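Local coordinates for SusD-like carbohydrate binding protein (PDB 3LEW), which probably binds carbohydrate at the outer membrane of Bacteroides vulgatus as a SusD-family protein, consistent with a part in glycan capture and uptake, at residues 83-86 and 87-91; 186-189 and 190-194; 342-345 and 346-350; 388-391 and 392-396; 470-473 and 474-478. All coordinates share one frame; numbering follows the deposited sequence. Where two conformers were deposited one is given.

How the contacts relate
All five contacts are local, each in one continuous piece. Contacts 1 and 3 are buried, contact 4 is partly buried, and contacts 2 and 5 lie at the surface. Contacts 1 and 5 touch: N83 ND2 lies 3.0 Å from R471 O, and W87 NE1 3.2 Å from E476 OE1. Helix 81-103 is thus tied to helix 474-479 and the loop leading into it. Contacts 1 and 4 lie within single helices, near their starts. Contact 1 has a leucine pair and W87-Y91 packing; contact 4 has side-chain hydrogen bonds and W395 facing a backbone carbonyl. Contact 2 leaves a helix through a turn; contacts 3 and 5 enter one, from a strand and by a threonine cap.

Contact 1 of 5, residues 83-86 and 87-91; sequences NTLS and WLLAY
L89 N donates to L85 O at 2.8 Å, nearly straight at 169°. A90 N to S86 O and L88 N to T84 O follow the same i to i+4 pattern, and W87 N to N83 O is weak. These bonds run inside helix 81-103. S86 OG has its partners elsewhere, on H131 and Y136. On one flank L85 and L89 pack obliquely. L85 CD1 comes 3.5 Å from L89 CG, and L85 CG sits 3.6 Å from L89 CD1. L85 CG lies anti to the backbone N (chi1 -176°), and this carries the branch forward along the helix, towards L89. A valine here would probably lose much of this contact and leave L89 CG less supported. Y32 and L33 of helix 19-35 also touch L89. On another flank Y91 CE2 stands 3.3 Å above the plane of the W87 indole, out toward its rim. The chemistry implies a helix with a greasy flank towards helix 19-35 and an aromatic flank towards helix 111-135.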
loop_
_atom_site.group_PDB
_atom_site.type_symbol
_atom_site.label_atom_id
_atom_site.label_comp_id
_atom_site.label_asym_id
_atom_site.label_seq_id
_atom_site.Cartn_x
_atom_site.Cartn_y
_atom_site.Cartn_z
ATOM N N ASN A 83 -9.064 10.805 -3.354
ATOM C CA ASN A 83 -8.191 11.904 -2.967
ATOM C C ASN A 83 -8.691 12.625 -1.745
ATOM O O ASN A 83 -7.914 12.933 -0.838
ATOM C CB ASN A 83 -7.986 12.823 -4.155
ATOM C CG ASN A 83 -6.834 13.774 -3.969
ATOM O OD1 ASN A 83 -5.644 13.388 -4.029
ATOM N ND2 ASN A 83 -7.168 15.023 -3.690
ATOM N N THR A 84 -9.977 12.918 -1.692
ATOM C CA THR A 84 -10.578 13.525 -0.530
ATOM C C THR A 84 -10.444 12.681 0.726
ATOM O O THR A 84 -10.038 13.187 1.778
ATOM C CB THR A 84 -12.080 13.873 -0.825
ATOM O OG1 THR A 84 -12.105 14.878 -1.848
ATOM C CG2 THR A 84 -12.844 14.379 0.400
ATOM N N LEU A 85 -10.766 11.391 0.633
ATOM C CA LEU A 85 -10.692 10.549 1.798
ATOM C C LEU A 85 -9.270 10.442 2.343
ATOM O O LEU A 85 -9.070 10.404 3.567
ATOM C CB LEU A 85 -11.173 9.139 1.447
ATOM C CG LEU A 85 -11.233 8.177 2.632
ATOM C CD1 LEU A 85 -12.191 8.679 3.774
ATOM C CD2 LEU A 85 -11.644 6.767 2.154
ATOM N N SER A 86 -8.288 10.454 1.450
ATOM C CA SER A 86 -6.892 10.371 1.862
ATOM C C SER A 86 -6.546 11.483 2.846
ATOM O O SER A 86 -5.991 11.262 3.951
ATOM C CB SER A 86 -5.984 10.416 0.636
ATOM O OG SER A 86 -4.617 10.399 0.997
ATOM N N TRP A 87 -6.894 12.692 2.432
ATOM C CA TRP A 87 -6.600 13.886 3.242
ATOM C C TRP A 87 -7.314 13.840 4.600
ATOM O O TRP A 87 -6.730 14.134 5.657
ATOM C CB TRP A 87 -7.034 15.136 2.482
ATOM C CG TRP A 87 -6.404 16.420 3.016
ATOM C CD1 TRP A 87 -7.021 17.367 3.736
ATOM C CD2 TRP A 87 -5.054 16.862 2.837
ATOM N NE1 TRP A 87 -6.149 18.407 4.046
ATOM C CE2 TRP A 87 -4.925 18.112 3.508
ATOM C CE3 TRP A 87 -3.934 16.324 2.205
ATOM C CZ2 TRP A 87 -3.725 18.838 3.517
ATOM C CZ3 TRP A 87 -2.737 17.049 2.204
ATOM C CH2 TRP A 87 -2.637 18.283 2.902
ATOM N N LEU A 88 -8.603 13.507 4.570
ATOM C CA LEU A 88 -9.408 13.476 5.781
ATOM C C LEU A 88 -8.919 12.415 6.763
ATOM O O LEU A 88 -8.797 12.684 7.955
ATOM C CB LEU A 88 -10.881 13.264 5.412
ATOM C CG LEU A 88 -11.924 12.848 6.456
ATOM C CD1 LEU A 88 -13.276 12.766 5.781
ATOM C CD2 LEU A 88 -11.624 11.508 7.044
ATOM N N LEU A 89 -8.663 11.210 6.268
ATOM C CA LEU A 89 -8.234 10.128 7.142
ATOM C C LEU A 89 -6.869 10.463 7.737
ATOM O O LEU A 89 -6.690 10.304 8.959
ATOM C CB LEU A 89 -8.166 8.772 6.453
ATOM C CG LEU A 89 -9.478 8.163 5.952
ATOM C CD1 LEU A 89 -9.190 6.819 5.253
ATOM C CD2 LEU A 89 -10.567 8.065 7.087
ATOM N N ALA A 90 -5.925 10.918 6.905
ATOM C CA ALA A 90 -4.587 11.223 7.389
ATOM C C ALA A 90 -4.652 12.240 8.544
ATOM O O ALA A 90 -4.096 12.025 9.620
ATOM C CB ALA A 90 -3.671 11.751 6.246
ATOM N N TYR A 91 -5.360 13.350 8.349
ATOM C CA TYR A 91 -5.327 14.423 9.324
ATOM C C TYR A 91 -6.225 14.197 10.525
ATOM O O TYR A 91 -5.854 14.575 11.641
ATOM C CB TYR A 91 -5.535 15.819 8.674
ATOM C CG TYR A 91 -4.269 16.259 7.963
ATOM C CD1 TYR A 91 -3.178 16.737 8.676
ATOM C CD2 TYR A 91 -4.130 16.122 6.580
ATOM C CE1 TYR A 91 -2.010 17.092 8.060
ATOM C CE2 TYR A 91 -2.955 16.511 5.946
ATOM C CZ TYR A 91 -1.889 16.968 6.671
ATOM O OH TYR A 91 -0.703 17.344 6.041
#

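Contact 2 of 5, residues 186-189 and 190-194; sequences ELIP and ETYVR
I188 and Y192 form the close side of this turn. I188 CG2 comes 3.7 Å from Y192 CD2, and the two side chains cross at a slant. The Y192 ring CG is anti to the backbone N (chi1 161°), and the ring leaves the turn on the I188 side. V205 of helix 202-215 and I200 touch I188. R116 of helix 111-135 touches Y192, and the phenol OH bonds to Q120 of the same helix. The chain makes a type I beta turn from P189 to Y192, just after helix 170-187 ends. Y192 N closes it on P189 O at 3.1 Å, with an angle of 164° at the hydrogen. The donor stands above the carbonyl plane, off the lone pairs. Water 1 gives a second bond to P189 O at 2.8 Å and another to Y192 O, also at 2.8 Å, and so bridges the two ends of the turn. The outer side is looser. P189, E190 and T191 are exposed, and P189 CD is 4.3 Å from Y192 CB. P189 CB meets T191 OG1 at 3.7 Å. The E190 carboxylate makes a salt bridge with K232.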
loop_
_atom_site.group_PDB
_atom_site.type_symbol
_atom_site.label_atom_id
_atom_site.label_comp_id
_atom_site.label_asym_id
_atom_site.label_seq_id
_atom_site.Cartn_x
_atom_site.Cartn_y
_atom_site.Cartn_z
ATOM N N GLU A 186 12.196 3.410 20.571
ATOM C CA GLU A 186 12.798 3.491 21.898
ATOM C C GLU A 186 11.776 3.266 23.021
ATOM O O GLU A 186 12.113 2.777 24.105
ATOM C CB GLU A 186 13.473 4.852 22.054
ATOM C CG GLU A 186 14.195 5.088 23.388
ATOM C CD GLU A 186 15.459 4.248 23.581
ATOM O OE1 GLU A 186 15.868 3.498 22.661
ATOM O OE2 GLU A 186 16.050 4.349 24.684
ATOM N N LEU A 187 10.540 3.673 22.777
ATOM C CA LEU A 187 9.477 3.637 23.783
ATOM C C LEU A 187 8.786 2.282 23.913
ATOM O O LEU A 187 8.382 1.913 25.001
ATOM C CB LEU A 187 8.414 4.704 23.486
ATOM C CG LEU A 187 8.813 6.146 23.810
ATOM C CD1 LEU A 187 7.908 7.177 23.083
ATOM C CD2 LEU A 187 8.815 6.364 25.352
ATOM N N ILE A 188 8.625 1.551 22.813
ATOM C CA ILE A 188 7.958 0.253 22.893
ATOM C C ILE A 188 8.993 -0.845 23.162
ATOM O O ILE A 188 9.811 -1.132 22.332
ATOM C CB ILE A 188 7.127 -0.038 21.638
ATOM C CG1 ILE A 188 6.155 1.110 21.328
ATOM C CG2 ILE A 188 6.361 -1.395 21.777
ATOM C CD1 ILE A 188 5.389 0.986 19.950
ATOM N N PRO A 189 8.951 -1.468 24.344
ATOM C CA PRO A 189 9.994 -2.462 24.634
ATOM C C PRO A 189 9.899 -3.700 23.741
ATOM O O PRO A 189 8.808 -4.050 23.291
ATOM C CB PRO A 189 9.756 -2.827 26.094
ATOM C CG PRO A 189 8.571 -2.079 26.553
ATOM C CD PRO A 189 8.069 -1.195 25.488
ATOM N N GLU A 190 11.026 -4.365 23.486
ATOM C CA GLU A 190 11.004 -5.631 22.742
ATOM C C GLU A 190 10.197 -6.680 23.473
ATOM O O GLU A 190 9.692 -7.612 22.850
ATOM C CB GLU A 190 12.418 -6.173 22.526
ATOM C CG GLU A 190 13.253 -5.302 21.634
ATOM C CD GLU A 190 14.676 -5.853 21.471
ATOM O OE1 GLU A 190 14.882 -6.673 20.552
ATOM O OE2 GLU A 190 15.559 -5.482 22.272
ATOM N N THR A 191 10.068 -6.535 24.780
ATOM C CA THR A 191 9.291 -7.492 25.564
ATOM C C THR A 191 7.770 -7.219 25.577
ATOM O O THR A 191 7.007 -8.017 26.150
ATOM C CB THR A 191 9.773 -7.522 26.992
ATOM O OG1 THR A 191 9.631 -6.213 27.551
ATOM C CG2 THR A 191 11.232 -7.978 27.058
ATOM N N TYR A 192 7.303 -6.123 24.975
ATOM C CA TYR A 192 5.848 -5.888 24.933
ATOM C C TYR A 192 5.188 -6.881 23.979
ATOM O O TYR A 192 5.626 -7.010 22.832
ATOM C CB TYR A 192 5.500 -4.453 24.530
ATOM C CG TYR A 192 4.071 -4.245 24.024
ATOM C CD1 TYR A 192 2.965 -4.260 24.888
ATOM C CD2 TYR A 192 3.837 -3.973 22.699
ATOM C CE1 TYR A 192 1.635 -4.069 24.363
ATOM C CE2 TYR A 192 2.534 -3.748 22.182
ATOM C CZ TYR A 192 1.453 -3.813 23.021
ATOM O OH TYR A 192 0.206 -3.604 22.427
ATOM N N VAL A 193 4.146 -7.578 24.471
ATOM C CA VAL A 193 3.405 -8.583 23.732
ATOM C C VAL A 193 2.068 -7.999 23.308
ATOM O O VAL A 193 1.180 -7.777 24.139
ATOM C CB VAL A 193 3.192 -9.874 24.579
ATOM C CG1 VAL A 193 2.432 -10.935 23.753
ATOM C CG2 VAL A 193 4.516 -10.426 25.053
ATOM N N ARG A 194 1.913 -7.718 22.009
ATOM C CA ARG A 194 0.637 -7.269 21.461
ATOM C C ARG A 194 -0.259 -8.504 21.309
ATOM O O ARG A 194 0.240 -9.629 21.150
ATOM C CB ARG A 194 0.805 -6.602 20.087
ATOM C CG ARG A 194 1.422 -7.465 19.038
ATOM C CD ARG A 194 1.430 -6.731 17.696
ATOM N NE ARG A 194 2.194 -7.471 16.709
ATOM C CZ ARG A 194 1.995 -7.439 15.391
ATOM N NH1 ARG A 194 1.034 -6.696 14.859
ATOM N NH2 ARG A 194 2.750 -8.197 14.610
HETATM O O HOH W 1 7.244 -5.316 21.336
#

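Contact 3 of 5, residues 342-345 and 346-350; sequences VLMR and VAEIY
The chain passes directly from strand 341-345 into helix 346-359, the short segments lying 46° apart in direction, and R345 O takes a weak bond from E348 N at 3.1 Å. A water also ties the two parts together. It accepts from R345 N at 2.8 Å and donates to E348 OE1 at 2.8 Å. E348 CG lies anti to the backbone N (chi1 -178°), and the extended chain runs back towards the strand. There its OE1 comes 3.6 Å from M344 CG, and the two side chains cross at about a right angle. M344 is a selenomethionine, and its SE lies 4.3 Å from I349 CD1. The E348 carboxylate has a further partner in R211, as a salt bridge. R345 bends at chi3 (-77°), and its NH1 comes to 3.6 Å from A347 CB. Its guanidinium is held by E405, E253 and E401, so this buried positive charge is met by several carboxylates. L343 and M344 both face W256 of strand 254-258. This is a classic beta bulge, placed in a two-stranded antiparallel sheet just before the chain turns into a helix.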
loop_
_atom_site.group_PDB
_atom_site.type_symbol
_atom_site.label_atom_id
_atom_site.label_comp_id
_atom_site.label_asym_id
_atom_site.label_seq_id
_atom_site.Cartn_x
_atom_site.Cartn_y
_atom_site.Cartn_z
ATOM N N VAL A 342 -4.413 -6.930 4.543
ATOM C CA VAL A 342 -2.957 -6.985 4.809
ATOM C C VAL A 342 -2.321 -5.580 4.659
ATOM O O VAL A 342 -2.624 -4.865 3.716
ATOM C CB VAL A 342 -2.253 -8.026 3.910
ATOM C CG1 VAL A 342 -2.327 -7.652 2.435
ATOM C CG2 VAL A 342 -0.755 -8.179 4.314
ATOM N N LEU A 343 -1.430 -5.197 5.593
ATOM C CA LEU A 343 -0.758 -3.932 5.521
ATOM C C LEU A 343 0.780 -4.116 5.400
ATOM O O LEU A 343 1.444 -3.300 4.782
ATOM C CB LEU A 343 -1.085 -3.094 6.774
ATOM C CG LEU A 343 -2.571 -2.663 6.909
ATOM C CD1 LEU A 343 -2.815 -2.050 8.318
ATOM C CD2 LEU A 343 -2.931 -1.710 5.771
HETATM N N MSE A 344 1.316 -5.193 5.947
HETATM C CA MSE A 344 2.776 -5.412 5.917
HETATM C C MSE A 344 3.077 -6.881 6.135
HETATM O O MSE A 344 2.569 -7.464 7.097
HETATM C CB MSE A 344 3.499 -4.580 6.973
HETATM C CG MSE A 344 4.956 -4.652 6.825
HETATM SE SE MSE A 344 5.806 -3.217 7.923
HETATM C CE MSE A 344 5.139 -3.600 9.533
ATOM N N ARG A 345 3.901 -7.471 5.256
ATOM C CA ARG A 345 4.346 -8.848 5.386
ATOM C C ARG A 345 5.869 -8.943 5.450
ATOM O O ARG A 345 6.606 -8.050 4.984
ATOM C CB ARG A 345 3.884 -9.662 4.174
ATOM C CG ARG A 345 2.432 -9.642 3.980
ATOM C CD ARG A 345 2.041 -10.696 2.939
ATOM N NE ARG A 345 2.320 -10.321 1.553
ATOM C CZ ARG A 345 3.139 -10.953 0.716
ATOM N NH1 ARG A 345 3.875 -12.003 1.083
ATOM N NH2 ARG A 345 3.183 -10.553 -0.557
ATOM N N VAL A 346 6.339 -10.061 5.975
ATOM C CA VAL A 346 7.785 -10.302 6.050
ATOM C C VAL A 346 8.447 -10.266 4.647
ATOM O O VAL A 346 9.571 -9.777 4.515
ATOM C CB VAL A 346 8.130 -11.620 6.776
ATOM C CG1 VAL A 346 9.729 -11.749 6.935
ATOM C CG2 VAL A 346 7.444 -11.687 8.185
ATOM N N ALA A 347 7.787 -10.759 3.609
ATOM C CA ALA A 347 8.376 -10.704 2.291
ATOM C C ALA A 347 8.793 -9.288 1.884
ATOM O O ALA A 347 9.799 -9.129 1.190
ATOM C CB ALA A 347 7.409 -11.294 1.205
ATOM N N GLU A 348 7.992 -8.277 2.209
ATOM C CA GLU A 348 8.367 -6.899 1.933
ATOM C C GLU A 348 9.664 -6.513 2.635
ATOM O O GLU A 348 10.451 -5.728 2.093
ATOM C CB GLU A 348 7.230 -5.948 2.346
ATOM C CG GLU A 348 7.543 -4.471 2.047
ATOM C CD GLU A 348 6.637 -3.475 2.753
ATOM O OE1 GLU A 348 5.629 -3.853 3.363
ATOM O OE2 GLU A 348 6.982 -2.263 2.715
ATOM N N ILE A 349 9.864 -7.022 3.861
ATOM C CA ILE A 349 11.081 -6.711 4.633
ATOM C C ILE A 349 12.295 -7.331 3.970
ATOM O O ILE A 349 13.329 -6.682 3.884
ATOM C CB ILE A 349 10.963 -7.139 6.114
ATOM C CG1 ILE A 349 9.655 -6.613 6.746
ATOM C CG2 ILE A 349 12.191 -6.694 6.903
ATOM C CD1 ILE A 349 9.464 -5.050 6.601
ATOM N N TYR A 350 12.169 -8.550 3.439
ATOM C CA TYR A 350 13.274 -9.135 2.658
ATOM C C TYR A 350 13.608 -8.240 1.458
ATOM O O TYR A 350 14.762 -7.986 1.149
ATOM C CB TYR A 350 12.910 -10.509 2.099
ATOM C CG TYR A 350 13.124 -11.696 3.005
ATOM C CD1 TYR A 350 12.182 -12.056 3.962
ATOM C CD2 TYR A 350 14.242 -12.482 2.867
ATOM C CE1 TYR A 350 12.345 -13.165 4.766
ATOM C CE2 TYR A 350 14.429 -13.606 3.690
ATOM C CZ TYR A 350 13.454 -13.960 4.618
ATOM O OH TYR A 350 13.657 -15.106 5.405
HETATM O O HOH W 2 4.070 -6.064 2.799
#

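Contact 4 of 5, residues 388-391 and 392-396; sequences QDLL and ETIWL
Q388 and E392 cross at a slant, their flat ends turned 66° apart. In one of the two conformers of E392, Q388 NE2 donates to E392 OE2 at 3.0 Å, almost straight at 168°. The carboxylate oxygen lies in the amide plane of Q388 and uses its anti lone pair. Q388 bends at chi2 (57°), which swings the amide over to E392, one turn on. W395 offers its face to L391. L391 O sits 3.2 Å above the indole plane, offset toward the rim. L391 CB lies over the six-membered ring, 4.3 Å from its centroid, in a CH-pi contact. The same L391 O also accepts from W395 N at 2.9 Å, so the ring folds back over the carbonyl that its own backbone N-H grips. The indole N-H points elsewhere, to E355 of helix 346-359. The Q388-E392 and L391-W395 pairs are i to i+4 neighbours on helix 387-401. T393 adds a second bond to D389 O: OG1 donates at 2.8 Å and the backbone N at 3.0 Å, from opposite faces of the carbonyl plane. On the side facing helix 365-376, L390 and I394 pack obliquely, with L390 CG 4.0 Å from I394 CD1, and both touch L369. L391 packs on A358 and H359 of helix 346-359.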
loop_
_atom_site.group_PDB
_atom_site.type_symbol
_atom_site.label_atom_id
_atom_site.label_comp_id
_atom_site.label_asym_id
_atom_site.label_seq_id
_atom_site.Cartn_x
_atom_site.Cartn_y
_atom_site.Cartn_z
ATOM N N GLN A 388 22.643 -1.004 -10.922
ATOM C CA GLN A 388 21.389 -0.594 -11.566
ATOM C C GLN A 388 20.517 -1.797 -11.986
ATOM O O GLN A 388 19.305 -1.762 -11.781
ATOM C CB GLN A 388 21.622 0.322 -12.775
ATOM C CG GLN A 388 20.330 0.946 -13.360
ATOM C CD GLN A 388 19.493 1.781 -12.350
ATOM O OE1 GLN A 388 20.031 2.413 -11.410
ATOM N NE2 GLN A 388 18.152 1.772 -12.541
ATOM N N ASP A 389 21.124 -2.829 -12.575
ATOM C CA ASP A 389 20.370 -4.024 -12.996
ATOM C C ASP A 389 19.859 -4.824 -11.787
ATOM O O ASP A 389 18.784 -5.413 -11.859
ATOM C CB ASP A 389 21.201 -4.949 -13.895
ATOM C CG ASP A 389 21.370 -4.403 -15.321
ATOM O OD1 ASP A 389 20.630 -3.465 -15.712
ATOM O OD2 ASP A 389 22.257 -4.931 -16.025
ATOM N N LEU A 390 20.622 -4.839 -10.700
ATOM C CA LEU A 390 20.173 -5.484 -9.446
ATOM C C LEU A 390 18.987 -4.744 -8.891
ATOM O O LEU A 390 17.977 -5.365 -8.553
ATOM C CB LEU A 390 21.286 -5.528 -8.399
ATOM C CG LEU A 390 20.874 -6.211 -7.084
ATOM C CD1 LEU A 390 20.355 -7.658 -7.296
ATOM C CD2 LEU A 390 22.085 -6.139 -6.116
ATOM N N LEU A 391 19.060 -3.412 -8.828
ATOM C CA LEU A 391 17.885 -2.633 -8.440
ATOM C C LEU A 391 16.670 -2.928 -9.304
ATOM O O LEU A 391 15.567 -3.133 -8.785
ATOM C CB LEU A 391 18.196 -1.136 -8.431
ATOM C CG LEU A 391 19.098 -0.660 -7.330
ATOM C CD1 LEU A 391 19.556 0.794 -7.616
ATOM C CD2 LEU A 391 18.379 -0.782 -5.980
ATOM N N GLU A 392 16.832 -2.985 -10.629
ATOM C CA GLU A 392 15.666 -3.257 -11.470
ATOM C C GLU A 392 15.098 -4.661 -11.227
ATOM O O GLU A 392 13.890 -4.849 -11.299
ATOM C CB GLU A 392 15.969 -3.004 -12.944
ATOM C CG GLU A 392 16.136 -1.524 -13.206
ATOM C CD GLU A 392 16.598 -1.192 -14.604
ATOM O OE1 GLU A 392 16.344 -1.998 -15.539
ATOM O OE2 GLU A 392 17.213 -0.105 -14.752
ATOM N N THR A 393 15.954 -5.607 -10.922
ATOM C CA THR A 393 15.542 -6.991 -10.625
ATOM C C THR A 393 14.766 -7.052 -9.302
ATOM O O THR A 393 13.758 -7.763 -9.178
ATOM C CB THR A 393 16.773 -7.943 -10.629
ATOM O OG1 THR A 393 17.427 -7.838 -11.907
ATOM C CG2 THR A 393 16.349 -9.379 -10.416
ATOM N N ILE A 394 15.219 -6.265 -8.338
ATOM C CA ILE A 394 14.514 -6.114 -7.055
ATOM C C ILE A 394 13.141 -5.448 -7.248
ATOM O O ILE A 394 12.126 -5.921 -6.742
ATOM C CB ILE A 394 15.386 -5.396 -6.005
ATOM C CG1 ILE A 394 16.610 -6.238 -5.707
ATOM C CG2 ILE A 394 14.547 -5.115 -4.702
ATOM C CD1 ILE A 394 17.636 -5.552 -4.837
ATOM N N TRP A 395 13.106 -4.370 -8.007
ATOM C CA TRP A 395 11.845 -3.681 -8.315
ATOM C C TRP A 395 10.846 -4.618 -9.032
ATOM O O TRP A 395 9.625 -4.526 -8.789
ATOM C CB TRP A 395 12.105 -2.447 -9.157
ATOM C CG TRP A 395 12.929 -1.379 -8.453
ATOM C CD1 TRP A 395 13.071 -1.193 -7.099
ATOM C CD2 TRP A 395 13.654 -0.331 -9.078
ATOM N NE1 TRP A 395 13.870 -0.096 -6.863
ATOM C CE2 TRP A 395 14.261 0.430 -8.058
ATOM C CE3 TRP A 395 13.909 0.005 -10.415
ATOM C CZ2 TRP A 395 15.061 1.554 -8.334
ATOM C CZ3 TRP A 395 14.726 1.111 -10.684
ATOM C CH2 TRP A 395 15.275 1.871 -9.646
ATOM N N LEU A 396 11.341 -5.477 -9.924
ATOM C CA LEU A 396 10.477 -6.434 -10.610
ATOM C C LEU A 396 9.922 -7.443 -9.621
ATOM O O LEU A 396 8.732 -7.756 -9.651
ATOM C CB LEU A 396 11.183 -7.154 -11.759
ATOM C CG LEU A 396 11.214 -6.347 -13.060
ATOM C CD1 LEU A 396 12.334 -6.847 -13.960
ATOM C CD2 LEU A 396 9.875 -6.421 -13.760
#

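Contact 5 of 5, residues 470-473 and 474-478; sequences YRIT and DSEEL
T473 OG1 accepts from E476 N at 3.1 Å, with an angle of 156° at the hydrogen. T473 O accepts from E477 N at 3.1 Å, the first i to i+4 backbone bond. T473 is therefore the N-cap of helix 474-479. Its OG1 lies between the backbone N and the carbonyl carbon (chi1 61°), and that rotation aims the oxygen at the first turn, where it also comes 3.3 Å from E476 CB. A valine here would probably leave E476 N without its capping acceptor and weaken the start of the helix. The acidic ends find partners beyond the turn. D474 OD1 makes a salt bridge with K79, and E477 OE2 is hydrogen-bonded to Y484 OH and salt-bridged to K489. E476 OE1 takes W87 NE1, and its OE2 takes N480 ND2 and a bound pentaethylene glycol, probably from the crystallisation liquor. One residue earlier, I472 CG2 packs 3.6 Å from E476 CG, and W87 of helix 81-103 touches both I472 and T473.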
loop_
_atom_site.group_PDB
_atom_site.type_symbol
_atom_site.label_atom_id
_atom_site.label_comp_id
_atom_site.label_asym_id
_atom_site.label_seq_id
_atom_site.Cartn_x
_atom_site.Cartn_y
_atom_site.Cartn_z
ATOM N N TYR A 470 -1.010 12.386 -5.473
ATOM C CA TYR A 470 -2.180 12.819 -4.693
ATOM C C TYR A 470 -2.043 14.337 -4.475
ATOM O O TYR A 470 -0.924 14.892 -4.549
ATOM C CB TYR A 470 -2.265 12.117 -3.355
ATOM C CG TYR A 470 -2.712 10.648 -3.400
ATOM C CD1 TYR A 470 -1.978 9.677 -4.068
ATOM C CD2 TYR A 470 -3.807 10.236 -2.655
ATOM C CE1 TYR A 470 -2.364 8.284 -4.038
ATOM C CE2 TYR A 470 -4.203 8.898 -2.630
ATOM C CZ TYR A 470 -3.487 7.936 -3.331
ATOM O OH TYR A 470 -3.910 6.609 -3.234
ATOM N N ARG A 471 -3.175 15.003 -4.337
ATOM C CA ARG A 471 -3.258 16.462 -4.261
ATOM C C ARG A 471 -3.898 16.989 -2.989
ATOM O O ARG A 471 -4.894 16.501 -2.496
ATOM C CB ARG A 471 -4.075 16.958 -5.457
ATOM C CG ARG A 471 -3.462 16.540 -6.791
ATOM C CD ARG A 471 -4.217 17.109 -7.971
ATOM N NE ARG A 471 -4.117 18.567 -8.037
ATOM C CZ ARG A 471 -4.585 19.320 -9.024
ATOM N NH1 ARG A 471 -5.217 18.766 -10.063
ATOM N NH2 ARG A 471 -4.418 20.656 -8.978
ATOM N N ILE A 472 -3.317 18.055 -2.463
ATOM C CA ILE A 472 -3.961 18.822 -1.410
ATOM C C ILE A 472 -5.364 19.198 -1.912
ATOM O O ILE A 472 -5.563 19.561 -3.104
ATOM C CB ILE A 472 -3.116 20.058 -1.054
ATOM C CG1 ILE A 472 -1.738 19.618 -0.525
ATOM C CG2 ILE A 472 -3.869 20.933 -0.081
ATOM C CD1 ILE A 472 -0.641 20.680 -0.479
ATOM N N THR A 473 -6.351 19.060 -1.029
ATOM C CA THR A 473 -7.769 19.293 -1.392
ATOM C C THR A 473 -8.095 20.737 -1.688
ATOM O O THR A 473 -7.423 21.668 -1.178
ATOM C CB THR A 473 -8.710 18.831 -0.275
ATOM O OG1 THR A 473 -8.445 19.571 0.925
ATOM C CG2 THR A 473 -8.574 17.286 -0.033
ATOM N N ASP A 474 -9.151 20.935 -2.467
ATOM C CA ASP A 474 -9.686 22.270 -2.697
ATOM C C ASP A 474 -10.052 22.969 -1.374
ATOM O O ASP A 474 -9.803 24.192 -1.220
ATOM C CB ASP A 474 -10.919 22.227 -3.598
ATOM C CG ASP A 474 -10.567 21.985 -5.078
ATOM O OD1 ASP A 474 -9.397 22.145 -5.514
ATOM O OD2 ASP A 474 -11.495 21.635 -5.807
ATOM N N SER A 475 -10.672 22.233 -0.451
ATOM C CA SER A 475 -11.085 22.810 0.828
ATOM C C SER A 475 -9.881 23.333 1.588
ATOM O O SER A 475 -9.922 24.432 2.139
ATOM C CB SER A 475 -11.888 21.811 1.685
ATOM O OG SER A 475 -12.357 22.452 2.868
ATOM N N GLU A 476 -8.793 22.557 1.603
ATOM C CA GLU A 476 -7.586 23.000 2.292
ATOM C C GLU A 476 -7.002 24.253 1.639
ATOM O O GLU A 476 -6.557 25.155 2.312
ATOM C CB GLU A 476 -6.526 21.886 2.298
ATOM C CG GLU A 476 -5.225 22.259 2.994
ATOM C CD GLU A 476 -5.283 22.151 4.513
ATOM O OE1 GLU A 476 -6.180 21.426 5.032
ATOM O OE2 GLU A 476 -4.375 22.752 5.147
ATOM N N GLU A 477 -7.011 24.307 0.308
ATOM C CA GLU A 477 -6.515 25.533 -0.389
ATOM C C GLU A 477 -7.297 26.787 -0.058
ATOM O O GLU A 477 -6.751 27.908 -0.055
ATOM C CB GLU A 477 -6.455 25.298 -1.896
ATOM C CG GLU A 477 -5.320 24.335 -2.239
ATOM C CD GLU A 477 -5.022 24.241 -3.727
ATOM O OE1 GLU A 477 -5.910 24.542 -4.545
ATOM O OE2 GLU A 477 -3.915 23.817 -4.083
ATOM N N LEU A 478 -8.579 26.627 0.241
ATOM C CA LEU A 478 -9.391 27.763 0.663
ATOM C C LEU A 478 -9.167 28.120 2.105
ATOM O O LEU A 478 -8.966 29.272 2.431
ATOM C CB LEU A 478 -10.883 27.478 0.449
ATOM C CG LEU A 478 -11.394 27.501 -0.973
ATOM C CD1 LEU A 478 -12.893 27.194 -0.949
ATOM C CD2 LEU A 478 -11.122 28.898 -1.649
#